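Local coordinates for thiosulfate sulfurtransferase (Pseudomonas aeruginosa, PDB 1YT8), which probably transfers sulfur from thiosulfate to cyanide, as a chain of four rhodanese-like repeats, at residues 15-27 / 315-327. Residues are numbered along the deposited sequence; the frame is centred on the assembly and turned at random.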
loop_
_atom_site.group_PDB
_atom_site.type_symbol
_atom_site.label_atom_id
_atom_site.label_comp_id
_atom_site.label_asym_id
_atom_site.label_seq_id
_atom_site.Cartn_x
_atom_site.Cartn_y
_atom_site.Cartn_z
ATOM N N ARG A 15 6.132 20.395 -10.437
ATOM C CA ARG A 15 5.553 21.317 -9.468
ATOM C C ARG A 15 4.402 22.099 -10.082
ATOM O O ARG A 15 3.379 22.318 -9.436
ATOM C CB ARG A 15 6.612 22.293 -8.947
ATOM C CG ARG A 15 6.106 23.193 -7.823
ATOM C CD ARG A 15 7.172 24.181 -7.370
ATOM N NE ARG A 15 6.704 25.033 -6.279
ATOM C CZ ARG A 15 6.588 24.643 -5.012
ATOM N NH1 ARG A 15 6.910 23.404 -4.658
ATOM N NH2 ARG A 15 6.145 25.495 -4.096
ATOM N N ALA A 16 4.573 22.521 -11.332
ATOM C CA ALA A 16 3.532 23.271 -12.017
ATOM C C ALA A 16 2.282 22.406 -12.161
ATOM O O ALA A 16 1.169 22.872 -11.921
ATOM C CB ALA A 16 4.022 23.726 -13.394
ATOM N N ALA A 17 2.464 21.143 -12.541
ATOM C CA ALA A 17 1.322 20.249 -12.705
ATOM C C ALA A 17 0.621 19.978 -11.369
ATOM O O ALA A 17 -0.614 19.933 -11.306
ATOM C CB ALA A 17 1.768 18.931 -13.361
ATOM N N LEU A 18 1.399 19.806 -10.302
ATOM C CA LEU A 18 0.827 19.554 -8.979
ATOM C C LEU A 18 -0.011 20.741 -8.505
ATOM O O LEU A 18 -1.087 20.563 -7.933
ATOM C CB LEU A 18 1.935 19.270 -7.958
ATOM C CG LEU A 18 2.700 17.952 -8.122
ATOM C CD1 LEU A 18 3.882 17.921 -7.154
ATOM C CD2 LEU A 18 1.763 16.775 -7.870
ATOM N N LEU A 19 0.481 21.955 -8.742
ATOM C CA LEU A 19 -0.241 23.157 -8.330
ATOM C C LEU A 19 -1.526 23.347 -9.139
ATOM O O LEU A 19 -2.537 23.810 -8.612
ATOM C CB LEU A 19 0.659 24.389 -8.477
ATOM C CG LEU A 19 1.822 24.483 -7.485
ATOM C CD1 LEU A 19 2.704 25.677 -7.823
ATOM C CD2 LEU A 19 1.272 24.594 -6.067
ATOM N N ALA A 20 -1.478 22.993 -10.418
ATOM C CA ALA A 20 -2.634 23.108 -11.306
ATOM C C ALA A 20 -3.553 21.901 -11.129
ATOM O O ALA A 20 -4.685 21.882 -11.623
ATOM C CB ALA A 20 -2.167 23.193 -12.757
ATOM N N ARG A 21 -3.048 20.897 -10.422
ATOM C CA ARG A 21 -3.774 19.661 -10.169
ATOM C C ARG A 21 -4.085 18.877 -11.440
ATOM O O ARG A 21 -5.162 18.292 -11.585
ATOM C CB ARG A 21 -5.044 19.963 -9.369
ATOM C CG ARG A 21 -4.692 20.585 -8.036
ATOM C CD ARG A 21 -5.885 21.041 -7.241
ATOM N NE ARG A 21 -5.439 21.841 -6.102
ATOM C CZ ARG A 21 -6.253 22.417 -5.225
ATOM N NH1 ARG A 21 -7.566 22.282 -5.350
ATOM N NH2 ARG A 21 -5.750 23.128 -4.225
ATOM N N ARG A 22 -3.128 18.875 -12.365
ATOM C CA ARG A 22 -3.261 18.128 -13.611
ATOM C C ARG A 22 -2.747 16.717 -13.316
ATOM O O ARG A 22 -1.777 16.551 -12.577
ATOM C CB ARG A 22 -2.408 18.755 -14.723
ATOM C CG ARG A 22 -2.837 20.149 -15.157
ATOM C CD ARG A 22 -2.122 20.565 -16.450
ATOM N NE ARG A 22 -0.686 20.777 -16.268
ATOM C CZ ARG A 22 -0.136 21.933 -15.905
ATOM N NH1 ARG A 22 -0.902 22.994 -15.682
ATOM N NH2 ARG A 22 1.184 22.033 -15.775
ATOM N N GLU A 23 -3.385 15.705 -13.894
ATOM C CA GLU A 23 -2.963 14.330 -13.655
ATOM C C GLU A 23 -1.516 14.077 -14.032
ATOM O O GLU A 23 -1.038 14.545 -15.070
ATOM C CB GLU A 23 -3.852 13.351 -14.419
ATOM C CG GLU A 23 -5.302 13.357 -13.973
ATOM C CD GLU A 23 -6.076 12.176 -14.519
ATOM O OE1 GLU A 23 -5.488 11.381 -15.286
ATOM O OE2 GLU A 23 -7.269 12.040 -14.180
ATOM N N LEU A 24 -0.823 13.335 -13.176
ATOM C CA LEU A 24 0.569 12.983 -13.415
ATOM C C LEU A 24 0.939 11.775 -12.570
ATOM O O LEU A 24 0.326 11.508 -11.532
ATOM C CB LEU A 24 1.493 14.159 -13.062
ATOM C CG LEU A 24 1.599 14.598 -11.597
ATOM C CD1 LEU A 24 2.601 13.722 -10.848
ATOM C CD2 LEU A 24 2.048 16.046 -11.540
ATOM N N ALA A 25 1.935 11.034 -13.036
ATOM C CA ALA A 25 2.426 9.876 -12.313
ATOM C C ALA A 25 3.938 10.040 -12.218
ATOM O O ALA A 25 4.637 9.969 -13.227
ATOM C CB ALA A 25 2.070 8.587 -13.055
ATOM N N LEU A 26 4.424 10.302 -11.008
ATOM C CA LEU A 26 5.855 10.468 -10.750
ATOM C C LEU A 26 6.289 9.150 -10.123
ATOM O O LEU A 26 6.007 8.890 -8.952
ATOM C CB LEU A 26 6.086 11.620 -9.770
ATOM C CG LEU A 26 7.523 11.904 -9.332
ATOM C CD1 LEU A 26 8.382 12.214 -10.550
ATOM C CD2 LEU A 26 7.534 13.072 -8.360
ATOM N N LEU A 27 6.976 8.323 -10.903
ATOM C CA LEU A 27 7.377 7.004 -10.431
ATOM C C LEU A 27 8.853 6.805 -10.112
ATOM O O LEU A 27 9.719 7.020 -10.960
ATOM C CB LEU A 27 6.954 5.953 -11.461
ATOM C CG LEU A 27 5.493 5.955 -11.919
ATOM C CD1 LEU A 27 5.296 4.905 -13.011
ATOM C CD2 LEU A 27 4.581 5.677 -10.732
ATOM N N ASP A 315 -1.099 6.038 -2.073
ATOM C CA ASP A 315 -0.202 6.010 -3.225
ATOM C C ASP A 315 0.053 4.628 -3.839
ATOM O O ASP A 315 0.568 4.532 -4.956
ATOM C CB ASP A 315 1.128 6.670 -2.856
ATOM C CG ASP A 315 1.813 5.985 -1.696
ATOM O OD1 ASP A 315 1.258 6.012 -0.575
ATOM O OD2 ASP A 315 2.904 5.414 -1.910
ATOM N N HIS A 316 -0.299 3.563 -3.123
ATOM C CA HIS A 316 -0.112 2.212 -3.647
ATOM C C HIS A 316 -1.194 1.882 -4.671
ATOM O O HIS A 316 -1.023 0.990 -5.502
ATOM C CB HIS A 316 -0.184 1.163 -2.528
ATOM C CG HIS A 316 1.013 1.140 -1.628
ATOM N ND1 HIS A 316 1.240 0.122 -0.727
ATOM C CD2 HIS A 316 2.043 2.008 -1.481
ATOM C CE1 HIS A 316 2.357 0.364 -0.063
ATOM N NE2 HIS A 316 2.863 1.503 -0.502
ATOM N N VAL A 317 -2.307 2.608 -4.597
ATOM C CA VAL A 317 -3.451 2.388 -5.481
ATOM C C VAL A 317 -3.672 3.559 -6.437
ATOM O O VAL A 317 -3.668 3.390 -7.657
ATOM C CB VAL A 317 -4.732 2.171 -4.642
ATOM C CG1 VAL A 317 -5.921 1.887 -5.550
ATOM C CG2 VAL A 317 -4.512 1.022 -3.658
ATOM N N ALA A 318 -3.879 4.742 -5.872
ATOM C CA ALA A 318 -4.090 5.949 -6.667
ATOM C C ALA A 318 -2.743 6.640 -6.823
ATOM O O ALA A 318 -2.453 7.633 -6.154
ATOM C CB ALA A 318 -5.085 6.867 -5.969
ATOM N N SER A 319 -1.921 6.096 -7.713
ATOM C CA SER A 319 -0.586 6.616 -7.960
ATOM C C SER A 319 -0.563 7.839 -8.869
ATOM O O SER A 319 0.442 8.549 -8.942
ATOM C CB SER A 319 0.290 5.501 -8.539
ATOM O OG SER A 319 0.308 4.394 -7.648
ATOM N N VAL A 320 -1.665 8.080 -9.569
ATOM C CA VAL A 320 -1.764 9.238 -10.444
ATOM C C VAL A 320 -2.343 10.381 -9.617
ATOM O O VAL A 320 -3.543 10.414 -9.345
ATOM C CB VAL A 320 -2.696 8.964 -11.643
ATOM C CG1 VAL A 320 -2.875 10.235 -12.465
ATOM C CG2 VAL A 320 -2.118 7.846 -12.508
ATOM N N ARG A 321 -1.483 11.307 -9.201
ATOM C CA ARG A 321 -1.926 12.451 -8.414
ATOM C C ARG A 321 -2.778 13.312 -9.341
ATOM O O ARG A 321 -2.361 13.632 -10.456
ATOM C CB ARG A 321 -0.715 13.240 -7.904
ATOM C CG ARG A 321 -1.055 14.373 -6.943
ATOM C CD ARG A 321 -1.815 13.879 -5.711
ATOM N NE ARG A 321 -1.945 14.940 -4.716
ATOM C CZ ARG A 321 -2.798 14.924 -3.697
ATOM N NH1 ARG A 321 -3.618 13.895 -3.524
ATOM N NH2 ARG A 321 -2.824 15.940 -2.842
ATOM N N GLY A 322 -3.973 13.679 -8.886
ATOM C CA GLY A 322 -4.858 14.474 -9.719
ATOM C C GLY A 322 -5.973 13.620 -10.301
ATOM O O GLY A 322 -6.917 14.143 -10.902
ATOM N N ALA A 323 -5.864 12.304 -10.124
ATOM C CA ALA A 323 -6.866 11.359 -10.618
ATOM C C ALA A 323 -8.177 11.481 -9.851
ATOM O O ALA A 323 -8.280 12.240 -8.890
ATOM C CB ALA A 323 -6.346 9.927 -10.519
ATOM N N ARG A 324 -9.151 10.682 -10.279
ATOM C CA ARG A 324 -10.503 10.658 -9.734
ATOM C C ARG A 324 -10.775 9.312 -9.051
ATOM O O ARG A 324 -10.423 8.271 -9.594
ATOM C CB ARG A 324 -11.463 10.845 -10.913
ATOM C CG ARG A 324 -12.707 11.616 -10.645
ATOM C CD ARG A 324 -13.176 12.332 -11.916
ATOM N NE ARG A 324 -13.281 11.483 -13.109
ATOM C CZ ARG A 324 -13.813 11.901 -14.258
ATOM N NH1 ARG A 324 -14.277 13.140 -14.350
ATOM N NH2 ARG A 324 -13.894 11.097 -15.311
ATOM N N LEU A 325 -11.403 9.336 -7.874
ATOM C CA LEU A 325 -11.727 8.108 -7.139
ATOM C C LEU A 325 -13.232 7.939 -6.896
ATOM O O LEU A 325 -13.923 8.896 -6.560
ATOM C CB LEU A 325 -11.021 8.086 -5.777
ATOM C CG LEU A 325 -9.532 7.744 -5.674
ATOM C CD1 LEU A 325 -8.701 8.680 -6.517
ATOM C CD2 LEU A 325 -9.119 7.830 -4.213
ATOM N N VAL A 326 -13.732 6.718 -7.065
ATOM C CA VAL A 326 -15.146 6.416 -6.827
ATOM C C VAL A 326 -15.178 5.275 -5.808
ATOM O O VAL A 326 -14.663 4.190 -6.067
ATOM C CB VAL A 326 -15.862 5.970 -8.113
ATOM C CG1 VAL A 326 -17.303 5.595 -7.799
ATOM C CG2 VAL A 326 -15.825 7.089 -9.138
ATOM N N LEU A 327 -15.785 5.518 -4.650
ATOM C CA LEU A 327 -15.810 4.506 -3.599
ATOM C C LEU A 327 -17.105 3.720 -3.453
ATOM O O LEU A 327 -18.207 4.279 -3.509
ATOM C CB LEU A 327 -15.443 5.150 -2.259
ATOM C CG LEU A 327 -14.139 5.950 -2.224
ATOM C CD1 LEU A 327 -13.784 6.265 -0.770
ATOM C CD2 LEU A 327 -13.007 5.155 -2.888
HETATM O O HOH W 1 -7.192 16.819 -11.829
HETATM O O HOH W 2 -1.526 16.526 -9.756
HETATM O O HOH W 3 2.666 10.392 -8.710
#
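Arg321 O meets three neighbours: Leu24 N, the CA-H of Glu23 and a water. Leu24 N donates to it at 3.1 Å, in the carbonyl plane. Glu23 CA adds a C-H...O contact of 3.3 Å to Arg321 O, and a water that also donates to Arg22 O gives it a weak bond. Arg321 N returns a weak bond to Leu24 O, which makes Leu24 and Arg321 a hydrogen-bonded antiparallel pair. This single bridge joins two rhodanese-like domains, on loops that lead into strand 25-28 of one parallel sheet and strand 324-328 of another. In 15-27 the loop follows a helix closed by a Schellman motif, with Arg21 as its C-prime residue. In 315-327 it is a type II turn from Val320 to Ala323. Gly322 takes positive phi (104°) at its third position and packs its backbone against 15-27. Glu23 reaches along this turn with an extended chain, and its CB lies 3.8 Å from Val320 CG1. Its buried carboxylate is shared between domains: OE1 forms a salt bridge with Arg61; OE2 forms one with Arg281 and accepts a hydrogen bond from Thr282 N. Arg321 turns its CG away from its own N (chi1 -174°) and bends at chi2, and its NH2 bonds Met345 O. Its CG meets Leu18 CD2 at 3.8 Å, the two side chains crossing nearly at right angles.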